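Local atomic coordinates of xylulose kinase (Bifidobacterium adolescentis ATCC 15703, PDB entry 3I8B), a protein that probably phosphorylates D-xylulose to D-xylulose 5-phosphate at the expense of ATP, as a sugar kinase of the FGGY family. Residues Gln73-Val78 and Ala140-Thr145; Trp93-Ser98 and Leu144-Trp149; Ala162-Pro167 and Ile237-Val242; Gly40-Pro45 and Asp89-Asn94. All blocks are in the same frame, centred on the assembly; numbering follows the deposited sequence.

In the fold
All four contacts lie within the N-terminal family region of this FGGY kinase, of the actin-like ATPase clan. Interactions 1 and 2, centres about 6 Å apart, share Leu144 and Thr145 of helix 143-153. Interaction 4 lies about 9 Å from interaction 1 and 10 Å from interaction 2, sharing Trp93 and Asn94 with the latter. Interaction 3 lies about 12 Å from interaction 1 and 17 Å from interaction 4, centre to centre. Along the chain interactions 4 and 1 alternate, interaction 2 begins where 4 ends, 1 and 2 finish together, and 3 follows. Interaction 1 holds the predicted substrate-binding Gln74 and His75, the others adjoin it, and interaction 3 reaches a bound magnesium ion.

Interaction 1: residues Gln73-Val78 and Ala140-Thr145; sequences QQHGMV and ASYTLT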
loop_
_atom_site.group_PDB
_atom_site.type_symbol
_atom_site.label_atom_id
_atom_site.label_comp_id
_atom_site.label_asym_id
_atom_site.label_seq_id
_atom_site.Cartn_x
_atom_site.Cartn_y
_atom_site.Cartn_z
ATOM N N GLN A 73 -0.614 2.071 -7.772
ATOM C CA GLN A 73 -0.285 2.880 -6.597
ATOM C C GLN A 73 -1.601 3.202 -5.870
ATOM O O GLN A 73 -2.592 3.543 -6.511
ATOM C CB GLN A 73 0.448 4.165 -7.006
ATOM C CG GLN A 73 -0.180 4.904 -8.182
ATOM C CD GLN A 73 0.478 6.253 -8.439
ATOM O OE1 GLN A 73 0.801 6.983 -7.501
ATOM N NE2 GLN A 73 0.683 6.588 -9.712
ATOM N N GLN A 74 -1.615 3.078 -4.542
ATOM C CA GLN A 74 -2.850 3.245 -3.775
ATOM C C GLN A 74 -3.309 4.701 -3.679
ATOM O O GLN A 74 -2.528 5.615 -3.941
ATOM C CB GLN A 74 -2.711 2.632 -2.376
ATOM C CG GLN A 74 -2.424 1.119 -2.368
ATOM C CD GLN A 74 -2.820 0.434 -1.059
ATOM O OE1 GLN A 74 -3.976 0.524 -0.599
ATOM N NE2 GLN A 74 -1.870 -0.269 -0.460
ATOM N N HIS A 75 -4.588 4.897 -3.346
ATOM C CA HIS A 75 -5.117 6.185 -2.858
ATOM C C HIS A 75 -5.315 7.289 -3.907
ATOM O O HIS A 75 -6.228 8.103 -3.783
ATOM C CB HIS A 75 -4.244 6.719 -1.698
ATOM C CG HIS A 75 -3.913 5.683 -0.666
ATOM N ND1 HIS A 75 -2.619 5.297 -0.379
ATOM C CD2 HIS A 75 -4.709 4.942 0.141
ATOM C CE1 HIS A 75 -2.631 4.376 0.569
ATOM N NE2 HIS A 75 -3.889 4.133 0.893
ATOM N N GLY A 76 -4.465 7.321 -4.933
ATOM C CA GLY A 76 -4.510 8.401 -5.900
ATOM C C GLY A 76 -5.922 8.778 -6.316
ATOM O O GLY A 76 -6.701 7.935 -6.802
HETATM N N MSE A 77 -6.257 10.055 -6.162
HETATM C CA MSE A 77 -7.600 10.536 -6.481
HETATM C C MSE A 77 -7.744 10.917 -7.957
HETATM O O MSE A 77 -7.150 11.902 -8.401
HETATM C CB MSE A 77 -7.958 11.760 -5.617
HETATM C CG MSE A 77 -9.298 12.393 -5.982
HETATM SE SE MSE A 77 -9.452 14.335 -5.574
HETATM C CE MSE A 77 -8.203 15.039 -6.940
ATOM N N VAL A 78 -8.541 10.146 -8.698
ATOM C CA VAL A 78 -8.928 10.506 -10.062
ATOM C C VAL A 78 -10.398 10.944 -10.101
ATOM O O VAL A 78 -11.315 10.140 -9.871
ATOM C CB VAL A 78 -8.740 9.337 -11.064
ATOM C CG1 VAL A 78 -9.124 9.771 -12.493
ATOM C CG2 VAL A 78 -7.302 8.818 -11.037
ATOM N N ALA A 140 -2.651 12.217 5.020
ATOM C CA ALA A 140 -2.676 12.903 3.732
ATOM C C ALA A 140 -2.754 11.952 2.537
ATOM O O ALA A 140 -3.227 12.339 1.467
ATOM C CB ALA A 140 -1.452 13.808 3.597
ATOM N N SER A 141 -2.282 10.721 2.707
ATOM C CA SER A 141 -2.278 9.770 1.593
ATOM C C SER A 141 -3.667 9.488 1.058
ATOM O O SER A 141 -3.857 9.353 -0.152
ATOM C CB SER A 141 -1.644 8.436 2.006
ATOM O OG SER A 141 -0.244 8.565 2.135
ATOM N N TYR A 142 -4.629 9.381 1.970
ATOM C CA TYR A 142 -5.926 8.802 1.656
ATOM C C TYR A 142 -6.838 9.630 0.755
ATOM O O TYR A 142 -6.868 10.860 0.821
ATOM C CB TYR A 142 -6.649 8.382 2.934
ATOM C CG TYR A 142 -5.844 7.438 3.791
ATOM C CD1 TYR A 142 -4.793 6.695 3.249
ATOM C CD2 TYR A 142 -6.137 7.273 5.141
ATOM C CE1 TYR A 142 -4.051 5.825 4.036
ATOM C CE2 TYR A 142 -5.414 6.408 5.926
ATOM C CZ TYR A 142 -4.374 5.683 5.372
ATOM O OH TYR A 142 -3.658 4.817 6.172
ATOM N N THR A 143 -7.576 8.917 -0.101
ATOM C CA THR A 143 -8.355 9.519 -1.166
ATOM C C THR A 143 -9.335 10.578 -0.653
ATOM O O THR A 143 -9.443 11.656 -1.229
ATOM C CB THR A 143 -9.153 8.442 -1.959
ATOM O OG1 THR A 143 -8.329 7.281 -2.161
ATOM C CG2 THR A 143 -9.611 8.999 -3.308
ATOM N N LEU A 144 -10.074 10.251 0.400
ATOM C CA LEU A 144 -11.048 11.195 0.948
ATOM C C LEU A 144 -10.397 12.543 1.267
ATOM O O LEU A 144 -11.013 13.589 1.086
ATOM C CB LEU A 144 -11.717 10.637 2.206
ATOM C CG LEU A 144 -12.856 11.494 2.780
ATOM C CD1 LEU A 144 -13.991 11.660 1.754
ATOM C CD2 LEU A 144 -13.393 10.875 4.067
ATOM N N THR A 145 -9.152 12.522 1.737
ATOM C CA THR A 145 -8.489 13.775 2.115
ATOM C C THR A 145 -8.229 14.639 0.887
ATOM O O THR A 145 -8.299 15.866 0.966
ATOM C CB THR A 145 -7.190 13.559 2.915
ATOM O OG1 THR A 145 -6.120 13.212 2.025
ATOM C CG2 THR A 145 -7.386 12.455 3.953
#
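His75 and Thr143 make the tight part of this contact. Thr143 OG1 donates to His75 O at 2.8 Å, well off the C=O direction (115°). The Thr143 torsion, with OG1 beside the backbone N and anti to the carbonyl carbon (chi1 -41°), turns that hydroxyl to the His75 carbonyl. Close by, His75 CB presses on Ser141 O at 3.1 Å. The imidazole runs alongside the Tyr142 side chain, both pointing the same way, with Tyr142 CD1 3.4 Å above one imidazole face and towards its rim; the two rings are oblique, their planes 44° apart. Gln74 CB covers the opposite face.

The packing is looser at either end. Met77 CB touches Thr143 CG2 at 4.0 Å before its chain turns off, and the partly exposed Ser141 sends OG to Trp93 O instead of across the contact. Tyr142 O takes both N and OG1 of Thr145, tying the N-cap to the first turn of the helix, while Tyr142 OH goes to Ser315.

His75, like Gln74 a predicted substrate-binding residue, sits in the loop between strands 65-72 and 78-80, against the start of helix 143-153, whose Lys146, Val147 and Val150 receive the end of Met77.

Interaction 2: residues Trp93-Ser98 and Leu144-Trp149; sequences WNDTSS and LTKVAW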
loop_
_atom_site.group_PDB
_atom_site.type_symbol
_atom_site.label_atom_id
_atom_site.label_comp_id
_atom_site.label_asym_id
_atom_site.label_seq_id
_atom_site.Cartn_x
_atom_site.Cartn_y
_atom_site.Cartn_z
ATOM N N TRP A 93 -0.525 9.330 -3.455
ATOM C CA TRP A 93 -0.281 8.885 -2.083
ATOM C C TRP A 93 0.757 9.758 -1.365
ATOM O O TRP A 93 0.704 9.918 -0.140
ATOM C CB TRP A 93 0.193 7.429 -2.060
ATOM C CG TRP A 93 1.559 7.266 -2.678
ATOM C CD1 TRP A 93 1.845 7.175 -4.005
ATOM C CD2 TRP A 93 2.821 7.212 -1.990
ATOM N NE1 TRP A 93 3.203 7.054 -4.190
ATOM C CE2 TRP A 93 3.826 7.072 -2.972
ATOM C CE3 TRP A 93 3.195 7.254 -0.642
ATOM C CZ2 TRP A 93 5.190 6.974 -2.652
ATOM C CZ3 TRP A 93 4.558 7.165 -0.321
ATOM C CH2 TRP A 93 5.534 7.026 -1.326
ATOM N N ASN A 94 1.698 10.310 -2.127
ATOM C CA ASN A 94 2.793 11.094 -1.551
ATOM C C ASN A 94 2.615 12.604 -1.653
ATOM O O ASN A 94 3.511 13.364 -1.286
ATOM C CB ASN A 94 4.152 10.685 -2.138
ATOM C CG ASN A 94 4.185 10.750 -3.663
ATOM O OD1 ASN A 94 3.179 11.020 -4.306
ATOM N ND2 ASN A 94 5.358 10.516 -4.242
ATOM N N ASP A 95 1.476 13.039 -2.177
ATOM C CA ASP A 95 1.089 14.439 -2.059
ATOM C C ASP A 95 0.811 14.738 -0.589
ATOM O O ASP A 95 0.127 13.970 0.091
ATOM C CB ASP A 95 -0.168 14.733 -2.876
ATOM C CG ASP A 95 -0.804 16.074 -2.510
ATOM O OD1 ASP A 95 -0.242 17.112 -2.901
ATOM O OD2 ASP A 95 -1.876 16.084 -1.846
ATOM N N THR A 96 1.348 15.843 -0.089
ATOM C CA THR A 96 1.100 16.256 1.294
ATOM C C THR A 96 0.196 17.492 1.383
ATOM O O THR A 96 -0.015 18.027 2.470
ATOM C CB THR A 96 2.404 16.612 2.011
ATOM O OG1 THR A 96 3.076 17.638 1.266
ATOM C CG2 THR A 96 3.291 15.397 2.125
ATOM N N SER A 97 -0.296 17.955 0.239
ATOM C CA SER A 97 -1.249 19.065 0.183
ATOM C C SER A 97 -2.437 18.878 1.130
ATOM O O SER A 97 -2.908 19.836 1.735
ATOM C CB SER A 97 -1.804 19.228 -1.238
ATOM O OG SER A 97 -0.809 19.659 -2.148
ATOM N N SER A 98 -2.914 17.640 1.247
ATOM C CA SER A 98 -4.164 17.350 1.934
ATOM C C SER A 98 -3.984 17.097 3.426
ATOM O O SER A 98 -4.932 16.690 4.110
ATOM C CB SER A 98 -4.840 16.136 1.281
ATOM O OG SER A 98 -3.977 15.014 1.329
ATOM N N LEU A 144 -10.074 10.251 0.400
ATOM C CA LEU A 144 -11.048 11.195 0.948
ATOM C C LEU A 144 -10.397 12.543 1.267
ATOM O O LEU A 144 -11.013 13.589 1.086
ATOM C CB LEU A 144 -11.717 10.637 2.206
ATOM C CG LEU A 144 -12.856 11.494 2.780
ATOM C CD1 LEU A 144 -13.991 11.660 1.754
ATOM C CD2 LEU A 144 -13.393 10.875 4.067
ATOM N N THR A 145 -9.152 12.522 1.737
ATOM C CA THR A 145 -8.489 13.775 2.115
ATOM C C THR A 145 -8.229 14.639 0.887
ATOM O O THR A 145 -8.299 15.866 0.966
ATOM C CB THR A 145 -7.190 13.559 2.915
ATOM O OG1 THR A 145 -6.120 13.212 2.025
ATOM C CG2 THR A 145 -7.386 12.455 3.953
ATOM N N LYS A 146 -7.971 13.989 -0.250
ATOM C CA LYS A 146 -7.748 14.694 -1.513
ATOM C C LYS A 146 -9.034 15.373 -1.980
ATOM O O LYS A 146 -9.024 16.535 -2.409
ATOM C CB LYS A 146 -7.269 13.731 -2.608
ATOM C CG LYS A 146 -6.070 12.871 -2.245
ATOM C CD LYS A 146 -4.902 13.704 -1.684
ATOM C CE LYS A 146 -3.627 12.862 -1.671
ATOM N NZ LYS A 146 -2.514 13.558 -0.968
ATOM N N VAL A 147 -10.136 14.639 -1.886
ATOM C CA VAL A 147 -11.433 15.173 -2.276
ATOM C C VAL A 147 -11.779 16.358 -1.387
ATOM O O VAL A 147 -12.226 17.385 -1.873
ATOM C CB VAL A 147 -12.543 14.115 -2.195
ATOM C CG1 VAL A 147 -13.904 14.739 -2.566
ATOM C CG2 VAL A 147 -12.205 12.924 -3.106
ATOM N N ALA A 148 -11.554 16.200 -0.086
ATOM C CA ALA A 148 -11.671 17.300 0.872
ATOM C C ALA A 148 -10.872 18.535 0.458
ATOM O O ALA A 148 -11.371 19.659 0.510
ATOM C CB ALA A 148 -11.228 16.844 2.245
ATOM N N TRP A 149 -9.627 18.320 0.055
ATOM C CA TRP A 149 -8.749 19.411 -0.314
ATOM C C TRP A 149 -9.308 20.145 -1.530
ATOM O O TRP A 149 -9.271 21.380 -1.608
ATOM C CB TRP A 149 -7.335 18.891 -0.602
ATOM C CG TRP A 149 -6.402 19.987 -1.023
ATOM C CD1 TRP A 149 -5.520 20.664 -0.230
ATOM C CD2 TRP A 149 -6.281 20.556 -2.335
ATOM N NE1 TRP A 149 -4.852 21.610 -0.966
ATOM C CE2 TRP A 149 -5.296 21.560 -2.263
ATOM C CE3 TRP A 149 -6.895 20.292 -3.570
ATOM C CZ2 TRP A 149 -4.919 22.316 -3.375
ATOM C CZ3 TRP A 149 -6.530 21.042 -4.669
ATOM C CH2 TRP A 149 -5.547 22.044 -4.565
HETATM O O HOH W 1 -3.266 22.543 1.773
#
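Lys146 reaches from its helix to Asp95, the two side chains sliding past each other in opposite directions. The lysine chain bends at CD (chi2 -51°) and then runs extended, bringing NZ to Asp95 OD2 in a 2.7 Å salt bridge that uses the anti lone pair of OD2. The other carboxylate oxygen, OD1, turns its syn lone pair to Ser97 OG, so the acid is held at both oxygens. NZ also donates to Ser98 OG at 3.1 Å and, beyond the two segments, to Ala140 O.

Ser98 OG passes the chain of bonds on, donating to Thr145 OG1 at 2.9 Å, which in turn donates to Tyr142 O. Both hydroxyls sit between their own backbone N and carbonyl carbon, which lets them meet across the contact. An alanine in place of Lys146 would probably leave the buried Asp95 carboxylate without its countercharge and Ser98 OG without the ammonium that donates to it.

Ser97 CB stands over one face of the Trp149 indole in a CH-pi contact, 4.2 Å from the centroid of the five-membered ring. A water in the plane at the indole edge donates to Ser97 O at 2.7 Å and accepts a weak bond from Trp149 NE1.

The loop thereby runs across one flank of helix 143-153 just before helix 99-110 begins. Thr145 also packs on Ala102 and Leu105 of helix 99-110, and Lys146 and Trp149 both touch Met91 of strand 90-91.

Interaction 3: residues Ala162-Pro167 and Ile237-Val242; sequences AAICLP and IVLPTV. With MG (magnesium ion), chain B.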
loop_
_atom_site.group_PDB
_atom_site.type_symbol
_atom_site.label_atom_id
_atom_site.label_comp_id
_atom_site.label_asym_id
_atom_site.label_seq_id
_atom_site.Cartn_x
_atom_site.Cartn_y
_atom_site.Cartn_z
ATOM N N ALA A 162 -18.459 13.757 -11.197
ATOM C CA ALA A 162 -19.482 12.752 -11.479
ATOM C C ALA A 162 -19.036 11.351 -11.034
ATOM O O ALA A 162 -19.861 10.462 -10.810
ATOM C CB ALA A 162 -19.858 12.764 -12.951
ATOM N N ALA A 163 -17.725 11.151 -10.917
ATOM C CA ALA A 163 -17.186 9.874 -10.458
ATOM C C ALA A 163 -15.837 10.069 -9.766
ATOM O O ALA A 163 -15.065 10.949 -10.125
ATOM C CB ALA A 163 -17.056 8.861 -11.639
ATOM N N ILE A 164 -15.561 9.247 -8.763
ATOM C CA ILE A 164 -14.248 9.241 -8.145
ATOM C C ILE A 164 -13.702 7.830 -8.264
ATOM O O ILE A 164 -14.415 6.885 -7.964
ATOM C CB ILE A 164 -14.317 9.590 -6.646
ATOM C CG1 ILE A 164 -15.181 10.840 -6.405
ATOM C CG2 ILE A 164 -12.909 9.799 -6.097
ATOM C CD1 ILE A 164 -15.445 11.099 -4.934
ATOM N N CYS A 165 -12.440 7.686 -8.684
ATOM C CA CYS A 165 -11.823 6.365 -8.758
ATOM C C CYS A 165 -10.318 6.413 -8.519
ATOM O O CYS A 165 -9.716 7.486 -8.443
ATOM C CB CYS A 165 -12.146 5.671 -10.098
ATOM S SG CYS A 165 -11.361 6.485 -11.521
ATOM N N LEU A 166 -9.722 5.244 -8.350
ATOM C CA LEU A 166 -8.295 5.155 -8.055
ATOM C C LEU A 166 -7.511 4.859 -9.342
ATOM O O LEU A 166 -8.106 4.533 -10.365
ATOM C CB LEU A 166 -8.053 4.112 -6.969
ATOM C CG LEU A 166 -8.061 4.681 -5.536
ATOM C CD1 LEU A 166 -9.304 5.541 -5.216
ATOM C CD2 LEU A 166 -7.914 3.554 -4.532
ATOM N N PRO A 167 -6.175 5.004 -9.303
ATOM C CA PRO A 167 -5.381 4.809 -10.524
ATOM C C PRO A 167 -5.606 3.450 -11.218
ATOM O O PRO A 167 -5.858 3.431 -12.422
ATOM C CB PRO A 167 -3.936 4.969 -10.027
ATOM C CG PRO A 167 -4.065 5.875 -8.829
ATOM C CD PRO A 167 -5.335 5.410 -8.160
ATOM N N ILE A 237 -22.821 10.622 -7.011
ATOM C CA ILE A 237 -21.482 10.292 -7.525
ATOM C C ILE A 237 -21.322 8.801 -7.839
ATOM O O ILE A 237 -21.742 7.948 -7.053
ATOM C CB ILE A 237 -20.382 10.758 -6.530
ATOM C CG1 ILE A 237 -20.202 12.276 -6.628
ATOM C CG2 ILE A 237 -19.042 10.040 -6.798
ATOM C CD1 ILE A 237 -19.466 12.881 -5.427
ATOM N N VAL A 238 -20.743 8.486 -8.998
ATOM C CA VAL A 238 -20.513 7.090 -9.355
ATOM C C VAL A 238 -19.201 6.660 -8.702
ATOM O O VAL A 238 -18.205 7.355 -8.833
ATOM C CB VAL A 238 -20.436 6.872 -10.891
ATOM C CG1 VAL A 238 -20.021 5.431 -11.202
ATOM C CG2 VAL A 238 -21.773 7.198 -11.551
ATOM N N LEU A 239 -19.236 5.551 -7.964
ATOM C CA LEU A 239 -18.070 4.970 -7.306
ATOM C C LEU A 239 -17.863 3.590 -7.931
ATOM O O LEU A 239 -18.829 2.954 -8.329
ATOM C CB LEU A 239 -18.300 4.839 -5.789
ATOM C CG LEU A 239 -18.608 6.133 -5.011
ATOM C CD1 LEU A 239 -18.878 5.858 -3.513
ATOM C CD2 LEU A 239 -17.508 7.165 -5.191
ATOM N N PRO A 240 -16.609 3.134 -8.055
ATOM C CA PRO A 240 -16.461 1.832 -8.730
ATOM C C PRO A 240 -17.090 0.657 -7.968
ATOM O O PRO A 240 -16.982 0.578 -6.742
ATOM C CB PRO A 240 -14.937 1.659 -8.857
ATOM C CG PRO A 240 -14.382 3.075 -8.741
ATOM C CD PRO A 240 -15.315 3.798 -7.810
ATOM N N THR A 241 -17.743 -0.237 -8.712
ATOM C CA THR A 241 -18.273 -1.481 -8.174
ATOM C C THR A 241 -17.137 -2.301 -7.624
ATOM O O THR A 241 -16.185 -2.617 -8.342
ATOM C CB THR A 241 -18.931 -2.338 -9.275
ATOM O OG1 THR A 241 -19.908 -1.555 -9.952
ATOM C CG2 THR A 241 -19.611 -3.548 -8.667
ATOM N N VAL A 242 -17.258 -2.674 -6.362
ATOM C CA VAL A 242 -16.212 -3.422 -5.693
ATOM C C VAL A 242 -16.367 -4.912 -6.008
ATOM O O VAL A 242 -17.339 -5.552 -5.605
ATOM C CB VAL A 242 -16.225 -3.154 -4.179
ATOM C CG1 VAL A 242 -15.111 -3.960 -3.484
ATOM C CG2 VAL A 242 -16.045 -1.659 -3.923
HETATM MG MG MG B . -19.659 -0.101 -11.963
HETATM O O HOH W 2 -19.588 1.945 -10.881
#
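Val238 pairs with Ala163 through a single bridge, the two backbones running roughly the same way. Val238 N donates to Ala162 O at 2.8 Å and nearly straight (176°), and Ile164 N answers with a longer bond of 3.3 Å to Val238 O, arriving almost along the C=O axis. Ala163 CB rests against the same residue, 4.0 Å from Val238 CB.

Ile164 carries the apolar side. Its CB lies 4.3 Å from Leu239 CD2. From there CG1 leaves anti to the carbonyl carbon (chi1 -48°) and meets Ile237 CG2 at 4.0 Å, the two isoleucines crossing obliquely. The chain continues extended (chi2 171°), and the tip, CD1, stays 4.2 Å from that same Ile237 CG2 while also touching Val147 CG2 of helix 143-153.

Further on the backbones spread apart. Pro240 has no N-H to offer Ile164 O; its ring carbon CD comes up to that oxygen at 3.2 Å instead, and CG packs on Cys165 CB. The pairing therefore stops just short of the metal site. There Thr241 OG1 binds the magnesium ion at 2.5 Å, with Glu190 O and Leu192 O as further ligands, and a water on the metal donates to Leu239 O.

On the other side of this segment strand 163-165 is paired with strand 78-80, where Ala162 and Ala163 both face Leu80 in a classic beta bulge. Leu239 and Ile237 lean on helix 214-225, and strand 241-243 runs parallel to strand 193-195.

Interaction 4: residues Gly40-Pro45 and Asp89-Asn94; sequences GTSVDP and DAMLWN
Val43 and Ala90 bond to each other in both directions: Ala90 N to Val43 O at 2.8 Å and Val43 N to Ala90 O at 2.9 Å. Two residues on, Leu92 N gives a third backbone bond to Thr41 O at 3.0 Å. Next to these, Val43 CG1 meets Leu92 CD1 at 3.9 Å, the side chains crossing, and Pro45 CG rests on Ala90 CB. At one end Thr41 CG2 packs against the Asn94 amide, 3.7 Å from its CG; a water there donates to Gly40 O and accepts from Asn94 ND2.

This is a short antiparallel two-stranded sheet, with Val43 and Ala90 as the hydrogen-bonded pair and Ser42 and Met91 as the non-hydrogen-bonded one.

At the other end the Asp89 side chain folds over the strand, CB 3.7 Å from Val43 O and CG 3.7 Å from Val43 C. An alanine here would keep the CB contact, but losing the carboxylate would probably open a gap beside the Val43-Asp44 peptide. Asp44 OD2 stands 4.9 Å from Asp89 OD1, a proximity that may raise the proton affinity of either acid.

In the next shell, Asp44 OD1 takes Ser46 N at the start of helix 46-58. Trp48 of that helix backs Val43, Ala90 and Leu92, while Met91, on the face with Ser42, packs on Lys146, Trp149 and Val150 of helix 143-153.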
loop_
_atom_site.group_PDB
_atom_site.type_symbol
_atom_site.label_atom_id
_atom_site.label_comp_id
_atom_site.label_asym_id
_atom_site.label_seq_id
_atom_site.Cartn_x
_atom_site.Cartn_y
_atom_site.Cartn_z
ATOM N N GLY A 40 6.639 13.849 -9.734
ATOM C CA GLY A 40 5.616 14.674 -9.120
ATOM C C GLY A 40 4.678 13.887 -8.231
ATOM O O GLY A 40 4.453 12.682 -8.435
ATOM N N THR A 41 4.116 14.581 -7.243
ATOM C CA THR A 41 3.203 13.981 -6.277
ATOM C C THR A 41 1.760 14.224 -6.713
ATOM O O THR A 41 0.807 13.813 -6.043
ATOM C CB THR A 41 3.424 14.581 -4.880
ATOM O OG1 THR A 41 3.205 16.000 -4.932
ATOM C CG2 THR A 41 4.844 14.307 -4.424
ATOM N N SER A 42 1.622 14.926 -7.831
ATOM C CA SER A 42 0.354 15.092 -8.527
ATOM C C SER A 42 0.644 14.949 -10.030
ATOM O O SER A 42 1.748 15.260 -10.477
ATOM C CB SER A 42 -0.258 16.462 -8.215
ATOM O OG SER A 42 -0.787 16.505 -6.890
ATOM N N VAL A 43 -0.325 14.478 -10.811
ATOM C CA VAL A 43 -0.044 14.183 -12.217
ATOM C C VAL A 43 -1.305 14.039 -13.071
ATOM O O VAL A 43 -2.366 13.686 -12.578
ATOM C CB VAL A 43 0.844 12.911 -12.343
ATOM C CG1 VAL A 43 0.062 11.671 -11.942
ATOM C CG2 VAL A 43 1.409 12.769 -13.763
ATOM N N ASP A 44 -1.181 14.352 -14.352
ATOM C CA ASP A 44 -2.263 14.161 -15.312
ATOM C C ASP A 44 -2.309 12.687 -15.732
ATOM O O ASP A 44 -1.343 12.175 -16.312
ATOM C CB ASP A 44 -1.997 15.047 -16.533
ATOM C CG ASP A 44 -3.112 14.997 -17.562
ATOM O OD1 ASP A 44 -3.993 14.115 -17.486
ATOM O OD2 ASP A 44 -3.100 15.850 -18.473
ATOM N N PRO A 45 -3.420 11.996 -15.436
ATOM C CA PRO A 45 -3.527 10.565 -15.768
ATOM C C PRO A 45 -3.278 10.251 -17.249
ATOM O O PRO A 45 -2.956 9.101 -17.573
ATOM C CB PRO A 45 -4.969 10.231 -15.378
ATOM C CG PRO A 45 -5.256 11.189 -14.238
ATOM C CD PRO A 45 -4.584 12.468 -14.660
ATOM N N ASP A 89 -5.578 17.496 -11.932
ATOM C CA ASP A 89 -4.548 16.475 -11.727
ATOM C C ASP A 89 -4.845 15.484 -10.603
ATOM O O ASP A 89 -5.415 15.834 -9.580
ATOM C CB ASP A 89 -3.182 17.121 -11.485
ATOM C CG ASP A 89 -2.496 17.533 -12.772
ATOM O OD1 ASP A 89 -3.141 17.526 -13.839
ATOM O OD2 ASP A 89 -1.305 17.867 -12.705
ATOM N N ALA A 90 -4.454 14.230 -10.807
ATOM C CA ALA A 90 -4.595 13.250 -9.760
ATOM C C ALA A 90 -3.647 13.623 -8.651
ATOM O O ALA A 90 -2.505 14.016 -8.910
ATOM C CB ALA A 90 -4.296 11.837 -10.287
HETATM N N MSE A 91 -4.123 13.518 -7.414
HETATM C CA MSE A 91 -3.279 13.782 -6.253
HETATM C C MSE A 91 -2.940 12.461 -5.599
HETATM O O MSE A 91 -3.833 11.693 -5.226
HETATM C CB MSE A 91 -3.994 14.707 -5.270
HETATM C CG MSE A 91 -4.486 15.983 -5.934
HETATM SE SE MSE A 91 -5.588 17.050 -4.720
HETATM C CE MSE A 91 -4.170 17.589 -3.455
ATOM N N LEU A 92 -1.646 12.212 -5.460
ATOM C CA LEU A 92 -1.130 10.879 -5.213
ATOM C C LEU A 92 -0.855 10.588 -3.742
ATOM O O LEU A 92 -0.937 11.491 -2.885
ATOM C CB LEU A 92 0.135 10.665 -6.057
ATOM C CG LEU A 92 -0.039 10.941 -7.556
ATOM C CD1 LEU A 92 1.221 10.519 -8.357
ATOM C CD2 LEU A 92 -1.295 10.236 -8.090
ATOM N N TRP A 93 -0.525 9.330 -3.455
ATOM C CA TRP A 93 -0.281 8.885 -2.083
ATOM C C TRP A 93 0.757 9.758 -1.365
ATOM O O TRP A 93 0.704 9.918 -0.140
ATOM C CB TRP A 93 0.193 7.429 -2.060
ATOM C CG TRP A 93 1.559 7.266 -2.678
ATOM C CD1 TRP A 93 1.845 7.175 -4.005
ATOM C CD2 TRP A 93 2.821 7.212 -1.990
ATOM N NE1 TRP A 93 3.203 7.054 -4.190
ATOM C CE2 TRP A 93 3.826 7.072 -2.972
ATOM C CE3 TRP A 93 3.195 7.254 -0.642
ATOM C CZ2 TRP A 93 5.190 6.974 -2.652
ATOM C CZ3 TRP A 93 4.558 7.165 -0.321
ATOM C CH2 TRP A 93 5.534 7.026 -1.326
ATOM N N ASN A 94 1.698 10.310 -2.127
ATOM C CA ASN A 94 2.793 11.094 -1.551
ATOM C C ASN A 94 2.615 12.604 -1.653
ATOM O O ASN A 94 3.511 13.364 -1.286
ATOM C CB ASN A 94 4.152 10.685 -2.138
ATOM C CG ASN A 94 4.185 10.750 -3.663
ATOM O OD1 ASN A 94 3.179 11.020 -4.306
ATOM N ND2 ASN A 94 5.358 10.516 -4.242
HETATM O O HOH W 3 6.358 11.204 -6.967
#